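Local coordinates for protein cellulase (Bacillus sp. BG-CS10, PDB 5E09) that probably hydrolyses internal beta-1,4-glucosidic bonds of cellulose with a family 5 barrel, aided by a carbohydrate-binding module at its C-terminal end, at residues A[457-465]-A[478-486]. Residues are numbered along the deposited sequence; the frame is centred on the assembly and turned at random.
Sequences SVATMEAVY and SFKEFGYTF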
loop_
_atom_site.group_PDB
_atom_site.type_symbol
_atom_site.label_atom_id
_atom_site.label_comp_id
_atom_site.label_asym_id
_atom_site.label_seq_id
_atom_site.Cartn_x
_atom_site.Cartn_y
_atom_site.Cartn_z
ATOM N N SER A 457 2.481 20.599 -9.833
ATOM C CA SER A 457 2.935 19.215 -9.715
ATOM C C SER A 457 2.286 18.311 -10.762
ATOM O O SER A 457 1.094 18.438 -11.059
ATOM C CB SER A 457 2.669 18.672 -8.301
ATOM O OG SER A 457 1.299 18.745 -7.948
ATOM N N VAL A 458 3.089 17.407 -11.325
ATOM C CA VAL A 458 2.627 16.510 -12.376
ATOM C C VAL A 458 1.733 15.409 -11.821
ATOM O O VAL A 458 2.132 14.647 -10.939
ATOM C CB VAL A 458 3.806 15.860 -13.126
ATOM C CG1 VAL A 458 3.295 14.955 -14.227
ATOM C CG2 VAL A 458 4.720 16.929 -13.700
ATOM N N ALA A 459 0.516 15.339 -12.346
ATOM C CA ALA A 459 -0.420 14.285 -11.985
ATOM C C ALA A 459 -0.176 13.068 -12.865
ATOM O O ALA A 459 -0.044 11.948 -12.368
ATOM C CB ALA A 459 -1.861 14.766 -12.127
ATOM N N THR A 460 -0.102 13.294 -14.175
ATOM C CA THR A 460 0.097 12.176 -15.093
ATOM C C THR A 460 0.560 12.632 -16.474
ATOM O O THR A 460 0.787 13.814 -16.692
ATOM C CB THR A 460 -1.188 11.335 -15.237
ATOM O OG1 THR A 460 -0.929 10.209 -16.084
ATOM C CG2 THR A 460 -2.326 12.168 -15.816
HETATM N N MSE A 461 0.718 11.684 -17.395
HETATM C CA MSE A 461 1.275 11.974 -18.719
HETATM C C MSE A 461 0.629 11.106 -19.797
HETATM O O MSE A 461 0.563 9.882 -19.661
HETATM C CB MSE A 461 2.800 11.760 -18.733
HETATM C CG MSE A 461 3.443 12.000 -20.102
HETATM SE SE MSE A 461 5.307 11.407 -20.318
HETATM C CE MSE A 461 5.031 9.497 -20.546
ATOM N N GLU A 462 0.149 11.741 -20.859
ATOM C CA GLU A 462 -0.332 11.017 -22.027
ATOM C C GLU A 462 0.754 10.928 -23.090
ATOM O O GLU A 462 1.573 11.833 -23.230
ATOM C CB GLU A 462 -1.572 11.679 -22.619
ATOM C CG GLU A 462 -2.843 11.466 -21.832
ATOM C CD GLU A 462 -4.048 12.085 -22.522
ATOM O OE1 GLU A 462 -4.240 13.317 -22.401
ATOM O OE2 GLU A 462 -4.799 11.340 -23.191
ATOM N N ALA A 463 0.747 9.832 -23.839
ATOM C CA ALA A 463 1.672 9.648 -24.946
ATOM C C ALA A 463 0.938 9.064 -26.142
ATOM O O ALA A 463 0.439 7.946 -26.074
ATOM C CB ALA A 463 2.815 8.744 -24.536
ATOM N N VAL A 464 0.854 9.820 -27.232
ATOM C CA VAL A 464 0.248 9.290 -28.457
ATOM C C VAL A 464 1.167 9.546 -29.634
ATOM O O VAL A 464 1.928 10.495 -29.621
ATOM C CB VAL A 464 -1.129 9.913 -28.756
ATOM C CG1 VAL A 464 -2.133 9.559 -27.666
ATOM C CG2 VAL A 464 -1.010 11.419 -28.917
ATOM N N TYR A 465 1.113 8.701 -30.651
ATOM C CA TYR A 465 1.905 8.961 -31.844
ATOM C C TYR A 465 1.288 10.103 -32.631
ATOM O O TYR A 465 0.144 10.489 -32.377
ATOM C CB TYR A 465 2.020 7.715 -32.715
ATOM C CG TYR A 465 2.878 6.644 -32.098
ATOM C CD1 TYR A 465 4.245 6.834 -31.928
ATOM C CD2 TYR A 465 2.325 5.447 -31.679
ATOM C CE1 TYR A 465 5.033 5.854 -31.359
ATOM C CE2 TYR A 465 3.102 4.465 -31.113
ATOM C CZ TYR A 465 4.451 4.670 -30.958
ATOM O OH TYR A 465 5.216 3.681 -30.394
ATOM N N SER A 478 -3.800 5.970 -23.286
ATOM C CA SER A 478 -2.862 7.048 -23.576
ATOM C C SER A 478 -2.126 7.502 -22.317
ATOM O O SER A 478 -1.026 8.052 -22.397
ATOM C CB SER A 478 -3.590 8.232 -24.212
ATOM O OG SER A 478 -4.616 8.705 -23.355
ATOM N N PHE A 479 -2.734 7.261 -21.159
ATOM C CA PHE A 479 -2.155 7.676 -19.882
ATOM C C PHE A 479 -1.110 6.691 -19.386
ATOM O O PHE A 479 -1.437 5.564 -19.020
ATOM C CB PHE A 479 -3.254 7.841 -18.831
ATOM C CG PHE A 479 -4.173 8.990 -19.105
ATOM C CD1 PHE A 479 -3.875 10.255 -18.634
ATOM C CD2 PHE A 479 -5.327 8.812 -19.856
ATOM C CE1 PHE A 479 -4.713 11.326 -18.896
ATOM C CE2 PHE A 479 -6.168 9.881 -20.126
ATOM C CZ PHE A 479 -5.860 11.138 -19.645
ATOM N N LYS A 480 0.144 7.128 -19.353
ATOM C CA LYS A 480 1.248 6.253 -18.973
ATOM C C LYS A 480 1.428 6.168 -17.460
ATOM O O LYS A 480 1.086 7.100 -16.725
ATOM C CB LYS A 480 2.540 6.725 -19.633
ATOM C CG LYS A 480 2.458 6.796 -21.160
ATOM C CD LYS A 480 2.204 5.422 -21.782
ATOM C CE LYS A 480 0.812 5.331 -22.382
ATOM N NZ LYS A 480 0.536 3.989 -22.977
ATOM N N GLU A 481 1.963 5.037 -17.012
ATOM C CA GLU A 481 2.109 4.737 -15.595
ATOM C C GLU A 481 3.178 5.596 -14.931
ATOM O O GLU A 481 4.326 5.634 -15.383
ATOM C CB GLU A 481 2.445 3.253 -15.408
ATOM C CG GLU A 481 2.825 2.856 -13.983
ATOM C CD GLU A 481 3.048 1.357 -13.836
ATOM O OE1 GLU A 481 3.096 0.657 -14.872
ATOM O OE2 GLU A 481 3.177 0.876 -12.689
ATOM N N PHE A 482 2.790 6.267 -13.849
ATOM C CA PHE A 482 3.686 7.134 -13.092
ATOM C C PHE A 482 4.904 6.377 -12.549
ATOM O O PHE A 482 4.768 5.291 -11.973
ATOM C CB PHE A 482 2.917 7.776 -11.940
ATOM C CG PHE A 482 3.524 9.051 -11.422
ATOM C CD1 PHE A 482 4.648 9.027 -10.604
ATOM C CD2 PHE A 482 2.942 10.274 -11.721
ATOM C CE1 PHE A 482 5.195 10.208 -10.109
ATOM C CE2 PHE A 482 3.479 11.463 -11.232
ATOM C CZ PHE A 482 4.606 11.429 -10.421
ATOM N N GLY A 483 6.087 6.958 -12.724
ATOM C CA GLY A 483 7.305 6.358 -12.212
ATOM C C GLY A 483 7.941 5.175 -12.911
ATOM O O GLY A 483 9.064 4.780 -12.586
ATOM N N TYR A 484 7.226 4.616 -13.882
ATOM C CA TYR A 484 7.677 3.417 -14.574
ATOM C C TYR A 484 8.098 4.009 -15.917
ATOM O O TYR A 484 9.172 3.701 -16.430
ATOM C CB TYR A 484 6.624 2.324 -14.772
ATOM C CG TYR A 484 7.045 1.203 -15.695
ATOM C CD1 TYR A 484 8.161 0.422 -15.414
ATOM C CD2 TYR A 484 6.311 0.908 -16.838
ATOM C CE1 TYR A 484 8.546 -0.614 -16.259
ATOM C CE2 TYR A 484 6.686 -0.121 -17.688
ATOM C CZ TYR A 484 7.803 -0.879 -17.394
ATOM O OH TYR A 484 8.176 -1.905 -18.240
ATOM N N THR A 485 7.262 4.881 -16.469
ATOM C CA THR A 485 7.503 5.441 -17.790
ATOM C C THR A 485 8.087 6.852 -17.743
ATOM O O THR A 485 8.750 7.286 -18.684
ATOM C CB THR A 485 6.205 5.477 -18.609
ATOM O OG1 THR A 485 5.229 6.261 -17.911
ATOM C CG2 THR A 485 5.668 4.062 -18.817
ATOM N N PHE A 486 7.832 7.569 -16.653
ATOM C CA PHE A 486 8.296 8.945 -16.524
ATOM C C PHE A 486 8.401 9.313 -15.059
ATOM O O PHE A 486 7.804 8.660 -14.214
ATOM C CB PHE A 486 7.353 9.913 -17.240
ATOM C CG PHE A 486 6.044 10.121 -16.529
ATOM C CD1 PHE A 486 4.989 9.245 -16.722
ATOM C CD2 PHE A 486 5.867 11.198 -15.670
ATOM C CE1 PHE A 486 3.778 9.435 -16.067
ATOM C CE2 PHE A 486 4.664 11.392 -15.010
ATOM C CZ PHE A 486 3.616 10.510 -15.211
HETATM O O HOH W 1 0.333 8.634 -14.465
#
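Glu462 runs alongside Phe479 in a non-hydrogen-bonded antiparallel pair and covers one face of its ring. Glu462 CG stands 3.6 Å from the centroid of the Phe479 ring, a CH-pi contact, and the carboxylate beyond lies nearly parallel to the ring, the two planes only 3° apart. A long, flat-ended glutamate suits this place, since its methylenes meet the aromatic face while its carboxylate oxygens reach polar partners: OE2 accepts through its anti lone pair from Ser478 OG at 2.6 Å, a hydroxyl on a side chain short enough to fit here, and OE1 is hydrogen-bonded to His515 NE2. Thr460 serves two neighbours, setting CG2 3.7 Å from Phe479 CD1 at the ring's rim and OG1 toward a water that also bonds Lys480 O.

On the other face of the sheet, Phe486 offers a flat apolar surface to selenomethionine Met461. Met461 CB sits over the Phe486 ring, 3.8 Å from the centroid, whereas SE approaches obliquely in a Met-aromatic contact. The bend at chi3 (78°) brings CE back against Lys480 CG and the ring. Lys480 lays apolar methylenes along Met461 and Ala463, while its amine reaches the carbonyls of Ala471, Pro473 and Thr477.

Two backbone bonds join the chains, Lys480 N to Met461 O (2.8 Å) and Ala463 N to Ser478 O (2.9 Å). Farther along they diverge, yet Phe482 turns its ring edge to the carbonyls of Val458 and Ala459, and Val458 CG1 meets Phe486 CE2.

The short, weakly bonded strand 479-480 lies at one edge of the carbohydrate-binding domain's antiparallel sheet. Strand 458-465 separates it from strand 509-516, where Ala459 and Thr460 form a classic beta bulge opposite His515; Met461 and Phe486 meet Ile497 of strand 494-497, and Ala463 and Thr485 touch Phe501 of helix 499-502.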